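N-acetylmuramoyl-L-alanine amidase amiD (Escherichia coli, PDB 3D2Y) cleaves, with the help of one bound zinc ion, the amide link between N-acetylmuramoyl groups and L-alanine in peptidoglycan fragments of the bacterial cell wall. Local coordinates at residues Val59-Pro64 with Glu104-Gly109; Phe119-Pro124 with Gly163-Trp168; Val53-Leu58 with Trp73-Glu78; Ala129-Ala134 with Gln169-Gln174. One frame throughout, in Å; residues are numbered along the deposited sequence. Where two conformers were deposited one is given.

Contact 1: residues Val59-Pro64 with Glu104-Gly109; sequences VPAVPP and ELENRG
Glu106 sets its CG anti to the backbone N (chi1 179°) and runs on extended, so the carboxylate reaches across to the backbone at Ala61. Glu106 OE2 accepts from Ala61 N at 3.0 Å; the bond is nearly straight, but the donor sits above the carboxylate plane. Glu106 OE2 also lies 3.5 Å from Pro60 CA. Val59 holds CG2 anti to its carbonyl carbon, and Leu105 turns CG beside its own N (chi1 -51°), so the two side chains lie alongside each other, with Val59 CG2 3.8 Å from Leu105 CD2.

The backbones meet in a parallel bridge of the central sheet between the strands 57-59 and 100-105. Val59 N donates to Glu104 O at 2.8 Å, and Glu106 N donates to Val59 O at 3.0 Å, both almost in line with the C=O axis. Leu105 is further covered by Leu130 of helix 124-141, and Gln126 of that helix donates its NE2 to Glu106 O.

Glu104, the proton acceptor of the reaction, stands near the end of strand 100-105, and its side chain leads away from 59-64 toward His35 and Thr37. The bridge thus probably helps to hold the backbone that carries the catalytic carboxylate, while the nearby Glu106 is engaged by a loop amide, whose N-H would probably help to stabilise its negative charge.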
# COMPACT_ATOMS: atom_id res chain seq x y z
N VAL A 59 2.48 -14.57 -0.39
CA VAL A 59 3.70 -14.86 -1.15
C VAL A 59 4.78 -15.39 -0.20
O VAL A 59 5.18 -14.68 0.71
CB VAL A 59 4.25 -13.60 -1.90
CG1 VAL A 59 5.37 -14.05 -2.89
CG2 VAL A 59 3.08 -12.87 -2.68
N PRO A 60 5.25 -16.65 -0.40
CA PRO A 60 6.35 -17.11 0.48
C PRO A 60 7.60 -16.22 0.32
O PRO A 60 7.76 -15.52 -0.66
CB PRO A 60 6.63 -18.54 -0.02
CG PRO A 60 5.47 -18.96 -0.79
CD PRO A 60 4.91 -17.68 -1.39
N ALA A 61 8.51 -16.32 1.27
CA ALA A 61 9.79 -15.59 1.21
C ALA A 61 10.58 -15.99 -0.03
O ALA A 61 11.22 -15.14 -0.64
CB ALA A 61 10.61 -15.89 2.44
N VAL A 62 10.61 -17.28 -0.33
CA VAL A 62 11.20 -17.78 -1.56
C VAL A 62 10.15 -18.76 -2.08
O VAL A 62 10.10 -19.91 -1.64
CB VAL A 62 12.59 -18.42 -1.35
CG1 VAL A 62 13.17 -18.90 -2.72
CG2 VAL A 62 13.53 -17.37 -0.66
N PRO A 63 9.30 -18.30 -3.01
CA PRO A 63 8.26 -19.16 -3.56
C PRO A 63 8.86 -20.36 -4.29
O PRO A 63 9.91 -20.22 -4.96
CB PRO A 63 7.52 -18.24 -4.55
CG PRO A 63 7.85 -16.84 -4.11
CD PRO A 63 9.27 -16.95 -3.60
N PRO A 64 8.27 -21.55 -4.07
CA PRO A 64 8.65 -22.77 -4.77
C PRO A 64 8.30 -22.53 -6.24
O PRO A 64 7.35 -21.78 -6.53
CB PRO A 64 7.73 -23.81 -4.17
CG PRO A 64 6.54 -23.01 -3.64
CD PRO A 64 7.14 -21.76 -3.15
N GLU A 104 -0.13 -10.36 1.17
CA GLU A 104 0.75 -10.62 2.32
C GLU A 104 2.04 -11.31 1.84
O GLU A 104 2.00 -12.29 1.08
CB GLU A 104 0.03 -11.50 3.34
CG GLU A 104 -1.05 -10.77 4.15
CD GLU A 104 -0.56 -10.42 5.52
OE1 GLU A 104 0.19 -11.21 6.09
OE2 GLU A 104 -0.94 -9.38 6.06
N LEU A 105 3.15 -10.77 2.32
CA LEU A 105 4.52 -11.19 2.02
C LEU A 105 5.14 -11.81 3.27
O LEU A 105 5.23 -11.17 4.32
CB LEU A 105 5.34 -10.00 1.54
CG LEU A 105 4.80 -9.11 0.41
CD1 LEU A 105 5.79 -7.99 0.06
CD2 LEU A 105 4.55 -9.96 -0.82
N GLU A 106 5.54 -13.06 3.15
CA GLU A 106 6.18 -13.75 4.27
C GLU A 106 7.50 -13.03 4.52
O GLU A 106 8.40 -13.05 3.69
CB GLU A 106 6.43 -15.22 3.99
CG GLU A 106 7.14 -15.94 5.17
CD GLU A 106 7.85 -17.27 4.79
OE1 GLU A 106 8.62 -17.75 5.63
OE2 GLU A 106 7.63 -17.82 3.69
N ASN A 107 7.59 -12.38 5.67
CA ASN A 107 8.78 -11.62 6.02
C ASN A 107 8.66 -11.37 7.52
O ASN A 107 7.55 -11.19 8.01
CB ASN A 107 8.83 -10.31 5.20
CG ASN A 107 9.92 -9.34 5.68
OD1 ASN A 107 9.73 -8.60 6.66
ND2 ASN A 107 11.09 -9.37 5.00
N ARG A 108 9.79 -11.38 8.24
CA ARG A 108 9.77 -11.32 9.71
C ARG A 108 9.35 -9.97 10.32
O ARG A 108 9.03 -9.90 11.53
CB ARG A 108 11.15 -11.75 10.25
CG ARG A 108 11.41 -11.40 11.71
CD ARG A 108 12.95 -11.39 12.01
NE ARG A 108 13.67 -12.05 10.93
CZ ARG A 108 14.71 -11.56 10.26
NH1 ARG A 108 15.26 -10.40 10.58
NH2 ARG A 108 15.23 -12.29 9.28
N GLY A 109 9.32 -8.92 9.50
CA GLY A 109 9.11 -7.55 10.00
C GLY A 109 10.26 -7.04 10.85
O GLY A 109 11.45 -7.30 10.54

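Contact 2: residues Phe119-Pro124 with Gly163-Trp168; sequences FAPFEP and GPLFPW
Pro164 lies on the Phe119 ring: its CD stands 3.3 Å from the ring centroid and only 4° off the normal, a textbook CH-pi contact, with the two side chains crossing at about a right angle. Pro164 CG adds a touch on the same face, near CD2. Beside it, Leu165 pushes CD1 against the backbone of the other loop, 3.3 Å from Phe119 O, and on to the ring of Pro121. The third meeting is an edge-to-face pair: Phe166 turns its edge to the face of Phe122, planes 86° apart and centroids 5.1 Å apart, while Phe166 CB packs 3.7 Å from Phe122 CE1.

One water joins the backbones, accepting from Phe122 N, with the water oxygen 2.7 Å from Leu165 O, to which it donates.

A type I turn from Gly163 to Phe166, closed by Phe166 N to Gly163 O, presents Pro164 and Leu165 to Phe119. At Gly163 a CB would run into Phe119 CD1. Further out, Trp110 meets Phe119 edge-to-face, and Tyr36 of the substrate site packs on it; Ile127 and Leu130 of helix 124-141 and Ile34 of the sheet enclose Phe166.

An alanine at Phe119 would remove the ring on which Pro164 rests and would probably loosen the turn that follows zinc ligand Asp161. Apart from the water bridge, the two loops are joined by apolar and aromatic packing, which depends on close shape matching more than on directional bonds.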
# COMPACT_ATOMS: atom_id res chain seq x y z
N PHE A 119 14.57 -3.98 10.85
CA PHE A 119 13.65 -4.66 9.94
C PHE A 119 14.39 -5.74 9.13
O PHE A 119 15.61 -5.71 9.10
CB PHE A 119 12.97 -3.65 9.00
CG PHE A 119 11.88 -2.83 9.66
CD1 PHE A 119 10.54 -3.20 9.54
CD2 PHE A 119 12.18 -1.66 10.36
CE1 PHE A 119 9.52 -2.43 10.12
CE2 PHE A 119 11.18 -0.90 10.96
CZ PHE A 119 9.85 -1.25 10.82
N ALA A 120 13.67 -6.65 8.48
CA ALA A 120 14.27 -7.79 7.74
C ALA A 120 14.25 -7.50 6.25
O ALA A 120 13.24 -7.06 5.73
CB ALA A 120 13.45 -9.02 8.01
N PRO A 121 15.37 -7.73 5.55
CA PRO A 121 15.39 -7.51 4.10
C PRO A 121 14.42 -8.43 3.35
O PRO A 121 14.16 -9.54 3.79
CB PRO A 121 16.86 -7.84 3.73
CG PRO A 121 17.61 -7.61 5.01
CD PRO A 121 16.70 -8.14 6.06
N PHE A 122 13.89 -7.96 2.22
CA PHE A 122 13.04 -8.82 1.40
C PHE A 122 13.86 -9.66 0.40
O PHE A 122 14.67 -9.13 -0.40
CB PHE A 122 12.01 -7.97 0.67
CG PHE A 122 10.95 -7.39 1.61
CD1 PHE A 122 11.22 -6.25 2.36
CD2 PHE A 122 9.72 -8.03 1.77
CE1 PHE A 122 10.27 -5.68 3.26
CE2 PHE A 122 8.78 -7.50 2.67
CZ PHE A 122 9.07 -6.31 3.42
N GLU A 123 13.64 -10.98 0.45
CA GLU A 123 14.23 -11.89 -0.49
C GLU A 123 13.98 -11.41 -1.91
O GLU A 123 12.85 -11.12 -2.29
CB GLU A 123 13.72 -13.33 -0.29
CG GLU A 123 13.50 -13.76 1.17
CD GLU A 123 14.76 -13.77 2.05
OE1 GLU A 123 15.91 -13.63 1.55
OE2 GLU A 123 14.57 -13.93 3.29
N PRO A 124 15.05 -11.23 -2.70
CA PRO A 124 14.76 -10.87 -4.10
C PRO A 124 13.82 -11.85 -4.87
O PRO A 124 13.08 -11.40 -5.75
CB PRO A 124 16.15 -10.79 -4.76
CG PRO A 124 17.18 -11.11 -3.67
CD PRO A 124 16.48 -11.19 -2.35
N GLY A 163 7.20 -1.81 5.77
CA GLY A 163 8.41 -1.29 6.40
C GLY A 163 9.43 -0.67 5.48
O GLY A 163 9.32 -0.72 4.23
N PRO A 164 10.47 -0.07 6.08
CA PRO A 164 11.44 0.76 5.35
C PRO A 164 12.42 -0.04 4.46
O PRO A 164 13.14 0.57 3.65
CB PRO A 164 12.14 1.51 6.47
CG PRO A 164 12.16 0.46 7.60
CD PRO A 164 10.76 -0.13 7.52
N LEU A 165 12.44 -1.37 4.59
CA LEU A 165 13.31 -2.22 3.73
C LEU A 165 12.55 -2.72 2.48
O LEU A 165 13.14 -3.31 1.57
CB LEU A 165 13.93 -3.36 4.53
CG LEU A 165 15.00 -2.93 5.57
CD1 LEU A 165 15.66 -4.12 6.16
CD2 LEU A 165 16.08 -2.04 4.97
N PHE A 166 11.25 -2.44 2.44
CA PHE A 166 10.45 -2.77 1.26
C PHE A 166 10.85 -1.92 0.05
O PHE A 166 10.86 -0.69 0.16
CB PHE A 166 8.92 -2.67 1.51
CG PHE A 166 8.13 -3.23 0.37
CD1 PHE A 166 7.54 -2.40 -0.57
CD2 PHE A 166 8.06 -4.62 0.19
CE1 PHE A 166 6.84 -2.97 -1.69
CE2 PHE A 166 7.40 -5.18 -0.88
CZ PHE A 166 6.77 -4.34 -1.82
N PRO A 167 11.19 -2.57 -1.10
CA PRO A 167 11.77 -1.83 -2.24
C PRO A 167 10.77 -1.10 -3.17
O PRO A 167 10.59 -1.50 -4.31
CB PRO A 167 12.58 -2.93 -2.97
CG PRO A 167 11.78 -4.20 -2.72
CD PRO A 167 11.10 -4.02 -1.36
N TRP A 168 10.14 -0.03 -2.65
CA TRP A 168 9.13 0.74 -3.40
C TRP A 168 9.65 1.34 -4.71
O TRP A 168 8.97 1.27 -5.75
CB TRP A 168 8.54 1.85 -2.53
CG TRP A 168 7.62 1.35 -1.45
CD1 TRP A 168 7.90 1.26 -0.12
CD2 TRP A 168 6.30 0.78 -1.62
NE1 TRP A 168 6.81 0.73 0.58
CE2 TRP A 168 5.81 0.45 -0.32
CE3 TRP A 168 5.47 0.57 -2.73
CZ2 TRP A 168 4.54 -0.11 -0.10
CZ3 TRP A 168 4.18 0.02 -2.52
CH2 TRP A 168 3.74 -0.32 -1.20
O HOH W 1 14.78 -5.47 1.20

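Contact 3: residues Val53-Leu58 with Trp73-Glu78; sequences VSSHYL and WQLVPE
The outer edge of the central sheet is built here: strand 73-74 lies antiparallel to strand 57-59, itself parallel to strand 100-105, which carries the catalytic Glu104. Leu58 and Trp73 form a hydrogen-bonded pair, Leu58 N to Trp73 O at 2.8 Å and Trp73 N to Leu58 O at 3.0 Å, each donor in the carbonyl plane. Tyr57 and Gln74 make the next, non-hydrogen-bonded pair. Beyond it Leu75 N still reaches His56 O at 2.8 Å, though from above the carbonyl plane, as the chain leaves strand geometry.

Tyr57, with CG beside its own N (chi1 -57°), lies alongside Gln74 and packs CE1 3.7 Å from Gln74 CB. Tyr57 OH donates to Glu78 OE2 at 2.6 Å. That oxygen lies in the plane of the tyrosine ring, at its edge, whereas the hydroxyl sits above the carboxylate plane; ring and carboxylate stand 84° apart. On the side of the strand turned from this pair, Leu58 CB and Trp73 CB approach to 4.3 Å, and Leu75 packs on Leu45 and Leu48 of helix 41-48.

His56 sets the CD2 edge of its imidazole toward Val76 O, 3.5 Å away, while its nitrogens bond to Gly102 N and Glu80 O. The Ser55 hydroxyl donates to Tyr57 O; Ser55 O is buried against Leu75 CB without a hydrogen-bond partner.

Glu78 OE2 also forms a salt bridge with Arg140, and OE1 bonds to Tyr141. With a cation and two phenols around it, the carboxylate probably stays ionised, tying the loop after the edge strand to the C-terminal end of helix 124-141.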
# COMPACT_ATOMS: atom_id res chain seq x y z
N VAL A 53 -8.49 -12.69 10.58
CA VAL A 53 -7.89 -11.94 9.48
C VAL A 53 -7.69 -12.82 8.25
O VAL A 53 -7.63 -14.03 8.36
CB VAL A 53 -6.59 -11.20 9.93
CG1 VAL A 53 -5.72 -12.09 10.82
CG2 VAL A 53 -5.79 -10.73 8.73
N SER A 54 -7.66 -12.20 7.09
CA SER A 54 -7.28 -12.87 5.84
C SER A 54 -6.62 -11.90 4.85
O SER A 54 -6.58 -10.68 5.06
CB SER A 54 -8.50 -13.52 5.19
OG SER A 54 -9.42 -12.51 4.74
N SER A 55 -6.10 -12.44 3.76
CA SER A 55 -5.65 -11.60 2.64
C SER A 55 -5.97 -12.36 1.36
O SER A 55 -6.20 -13.58 1.39
CB SER A 55 -4.15 -11.30 2.72
OG SER A 55 -3.40 -12.51 2.69
N HIS A 56 -5.95 -11.65 0.23
CA HIS A 56 -6.20 -12.32 -1.06
C HIS A 56 -5.05 -13.17 -1.52
O HIS A 56 -5.26 -14.27 -2.02
CB HIS A 56 -6.55 -11.32 -2.14
CG HIS A 56 -7.75 -10.50 -1.82
ND1 HIS A 56 -7.69 -9.30 -1.14
CD2 HIS A 56 -9.06 -10.71 -2.10
CE1 HIS A 56 -8.91 -8.81 -1.01
NE2 HIS A 56 -9.76 -9.65 -1.58
N TYR A 57 -3.82 -12.69 -1.29
CA TYR A 57 -2.63 -13.44 -1.66
C TYR A 57 -1.62 -13.55 -0.52
O TYR A 57 -1.51 -12.68 0.36
CB TYR A 57 -1.99 -12.81 -2.91
CG TYR A 57 -2.90 -12.72 -4.09
CD1 TYR A 57 -3.04 -13.80 -4.97
CD2 TYR A 57 -3.62 -11.56 -4.35
CE1 TYR A 57 -3.87 -13.72 -6.07
CE2 TYR A 57 -4.49 -11.46 -5.46
CZ TYR A 57 -4.59 -12.57 -6.31
OH TYR A 57 -5.37 -12.60 -7.42
N LEU A 58 -0.94 -14.68 -0.50
CA LEU A 58 0.18 -14.91 0.40
C LEU A 58 1.41 -15.38 -0.42
O LEU A 58 1.37 -16.45 -1.07
CB LEU A 58 -0.20 -15.95 1.48
CG LEU A 58 0.89 -16.44 2.47
CD1 LEU A 58 1.47 -15.31 3.36
CD2 LEU A 58 0.30 -17.53 3.36
N TRP A 73 0.05 -18.20 -3.13
CA TRP A 73 -1.20 -18.75 -2.58
C TRP A 73 -2.29 -17.70 -2.67
O TRP A 73 -2.05 -16.56 -2.31
CB TRP A 73 -0.99 -19.24 -1.14
CG TRP A 73 -0.56 -20.69 -1.07
CD1 TRP A 73 -1.33 -21.74 -0.69
CD2 TRP A 73 0.71 -21.23 -1.43
NE1 TRP A 73 -0.62 -22.91 -0.75
CE2 TRP A 73 0.65 -22.63 -1.19
CE3 TRP A 73 1.92 -20.67 -1.89
CZ2 TRP A 73 1.73 -23.49 -1.45
CZ3 TRP A 73 3.01 -21.53 -2.14
CH2 TRP A 73 2.90 -22.93 -1.91
N GLN A 74 -3.44 -18.06 -3.24
CA GLN A 74 -4.62 -17.17 -3.25
C GLN A 74 -5.64 -17.73 -2.28
O GLN A 74 -6.03 -18.90 -2.37
CB GLN A 74 -5.18 -16.87 -4.66
CG GLN A 74 -6.48 -16.00 -4.62
CD GLN A 74 -7.07 -15.63 -5.96
OE1 GLN A 74 -7.89 -14.70 -6.04
NE2 GLN A 74 -6.69 -16.33 -7.00
N LEU A 75 -6.04 -16.90 -1.33
CA LEU A 75 -6.85 -17.35 -0.21
C LEU A 75 -8.29 -16.87 -0.32
O LEU A 75 -9.16 -17.43 0.32
CB LEU A 75 -6.24 -16.85 1.11
CG LEU A 75 -4.79 -17.22 1.40
CD1 LEU A 75 -4.35 -16.59 2.69
CD2 LEU A 75 -4.59 -18.77 1.49
N VAL A 76 -8.52 -15.81 -1.10
CA VAL A 76 -9.81 -15.13 -1.13
C VAL A 76 -10.02 -14.65 -2.56
O VAL A 76 -9.12 -14.03 -3.12
CB VAL A 76 -9.93 -13.91 -0.15
CG1 VAL A 76 -11.29 -13.12 -0.37
CG2 VAL A 76 -9.76 -14.33 1.32
N PRO A 77 -11.19 -15.00 -3.18
CA PRO A 77 -11.51 -14.48 -4.53
C PRO A 77 -11.48 -12.95 -4.50
O PRO A 77 -11.91 -12.35 -3.52
CB PRO A 77 -12.93 -15.00 -4.79
CG PRO A 77 -13.08 -16.21 -3.90
CD PRO A 77 -12.29 -15.83 -2.65
N GLU A 78 -10.94 -12.35 -5.56
CA GLU A 78 -10.69 -10.91 -5.63
C GLU A 78 -12.01 -10.17 -5.58
O GLU A 78 -12.04 -9.03 -5.14
CB GLU A 78 -9.95 -10.51 -6.92
CG GLU A 78 -8.48 -10.95 -7.03
CD GLU A 78 -7.74 -10.36 -8.26
OE1 GLU A 78 -8.42 -9.85 -9.19
OE2 GLU A 78 -6.49 -10.42 -8.29

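Contact 4: residues Ala129-Ala134 with Gln169-Gln174; sequences ALIPLA and QQLAQQ
Two helices on one flank of the amidase sheet meet here side chain to side chain: segment 129-134, within the long helix 124-141, and residues 169-173 of segment 169-174, in the short helix 168-173. Their axes cross at -48° with a closest approach of 11.1 Å, a wide spacing, filled by the longer side chains.

Apolar contacts come first. Ile131, buried, turns CG1 beside its own N (chi1 -69°) and extends it toward the other helix, where CG1 meets Leu171 CD2 at 3.6 Å, the two side chains crossing obliquely. Leu171 sends its other branch to Leu130, CD1 to CD2 at 4.3 Å, a looser touch. Leu130 also reaches Phe166 and, on strand 100-105, Ile103 and Leu105, so this patch continues into the core over the sheet.

The glutamines add van der Waals contact. Gln174, bent at chi2 (-71°), crosses Ile131 at about a right angle and lays its CG 4.0 Å from Ile131 CD1. The carbonyl oxygen of Gln174 receives a hydrogen bond from Lys135 NZ, which ties the turn after the short helix to the long one.

An alanine at Ile131 would take away both branches that meet Leu171 and Gln174 and would probably leave the short helix poorly seated against the long one.

Just past the end of the short helix, Gln174 N bonds to Leu171 O at 3.0 Å and only weakly to Gln170 O; its amide NE2 ends 4.0 Å from Ile131 CG2.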
# COMPACT_ATOMS: atom_id res chain seq x y z
N ALA A 129 8.58 -12.53 -7.77
CA ALA A 129 7.26 -13.19 -7.84
C ALA A 129 6.14 -12.17 -7.74
O ALA A 129 5.12 -12.24 -8.48
CB ALA A 129 7.15 -14.23 -6.71
N LEU A 130 6.32 -11.21 -6.84
CA LEU A 130 5.34 -10.10 -6.63
C LEU A 130 5.08 -9.25 -7.85
O LEU A 130 3.93 -8.89 -8.10
CB LEU A 130 5.82 -9.23 -5.48
CG LEU A 130 4.98 -8.01 -5.09
CD1 LEU A 130 3.50 -8.40 -4.79
CD2 LEU A 130 5.65 -7.25 -3.95
N ILE A 131 6.13 -8.90 -8.59
CA ILE A 131 6.01 -7.95 -9.73
C ILE A 131 4.91 -8.34 -10.76
O ILE A 131 4.03 -7.55 -10.99
CB ILE A 131 7.44 -7.64 -10.35
CG1 ILE A 131 8.26 -6.82 -9.34
CG2 ILE A 131 7.32 -6.95 -11.77
CD1 ILE A 131 9.83 -6.70 -9.66
N PRO A 132 4.95 -9.56 -11.36
CA PRO A 132 3.90 -9.93 -12.34
C PRO A 132 2.48 -10.04 -11.76
O PRO A 132 1.50 -9.78 -12.46
CB PRO A 132 4.40 -11.25 -12.91
CG PRO A 132 5.28 -11.80 -11.83
CD PRO A 132 5.97 -10.62 -11.24
N LEU A 133 2.35 -10.40 -10.48
CA LEU A 133 1.06 -10.47 -9.84
C LEU A 133 0.51 -9.06 -9.62
O LEU A 133 -0.64 -8.76 -9.98
CB LEU A 133 1.17 -11.24 -8.51
CG LEU A 133 -0.07 -11.17 -7.60
CD1 LEU A 133 -1.32 -11.83 -8.27
CD2 LEU A 133 0.24 -11.72 -6.20
N ALA A 134 1.33 -8.17 -9.07
CA ALA A 134 0.92 -6.74 -8.94
C ALA A 134 0.56 -6.12 -10.30
O ALA A 134 -0.46 -5.45 -10.41
CB ALA A 134 2.01 -5.93 -8.24
N GLN A 169 10.86 1.93 -4.65
CA GLN A 169 11.48 2.52 -5.85
C GLN A 169 11.74 1.48 -6.95
O GLN A 169 11.45 1.72 -8.12
CB GLN A 169 12.78 3.28 -5.52
CG GLN A 169 13.04 4.39 -6.53
CD GLN A 169 14.38 5.07 -6.36
OE1 GLN A 169 15.00 5.05 -5.29
NE2 GLN A 169 14.83 5.72 -7.43
N GLN A 170 12.28 0.32 -6.58
CA GLN A 170 12.42 -0.80 -7.51
C GLN A 170 11.10 -1.17 -8.20
O GLN A 170 11.06 -1.46 -9.40
CB GLN A 170 12.96 -2.03 -6.80
CG GLN A 170 13.31 -3.10 -7.75
CD GLN A 170 13.61 -4.42 -7.12
OE1 GLN A 170 13.48 -5.45 -7.77
NE2 GLN A 170 14.00 -4.42 -5.85
N LEU A 171 10.02 -1.19 -7.42
CA LEU A 171 8.72 -1.56 -7.97
C LEU A 171 8.23 -0.46 -8.89
O LEU A 171 7.60 -0.76 -9.90
CB LEU A 171 7.67 -1.76 -6.87
CG LEU A 171 7.67 -3.06 -6.08
CD1 LEU A 171 6.26 -3.35 -5.58
CD2 LEU A 171 8.14 -4.14 -6.98
N ALA A 172 8.51 0.80 -8.53
CA ALA A 172 8.04 1.93 -9.29
C ALA A 172 8.67 1.95 -10.67
O ALA A 172 8.04 2.34 -11.65
CB ALA A 172 8.31 3.25 -8.54
N GLN A 173 9.93 1.51 -10.73
CA GLN A 173 10.65 1.39 -12.00
C GLN A 173 10.08 0.29 -12.92
O GLN A 173 10.30 0.32 -14.13
CB GLN A 173 12.14 1.19 -11.75
CG GLN A 173 12.77 2.46 -11.16
CD GLN A 173 14.15 2.22 -10.57
OE1 GLN A 173 14.61 1.08 -10.49
NE2 GLN A 173 14.81 3.30 -10.17
N GLN A 174 9.35 -0.65 -12.32
CA GLN A 174 8.59 -1.69 -13.03
C GLN A 174 7.11 -1.29 -13.32
O GLN A 174 6.29 -2.12 -13.79
CB GLN A 174 8.66 -3.01 -12.26
CG GLN A 174 10.06 -3.57 -12.11
CD GLN A 174 10.61 -4.10 -13.41
OE1 GLN A 174 11.72 -3.75 -13.81
NE2 GLN A 174 9.83 -4.95 -14.08

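How the contacts relate
From the N terminus, contact 3 closes first, a short excursion that brings 73-78 back to 53-58 at the edge of the sheet. Contact 1 crosses it: 59-64 continues directly from 53-58 and pairs with the later strand 100-105, so strand 57-59 serves both, and Glu104 N reaches Tyr57 O. Contacts 2 and 4 follow in series and cross each other, closing spans of 38 and 34 residues between the loop and helix from 119 to 134 and the region 163-174. Leu105, Leu130 and Phe166 join contacts 1, 2 and 4 in one core, while Tyr57 touches Leu133, linking contact 3 to the helix of contact 4.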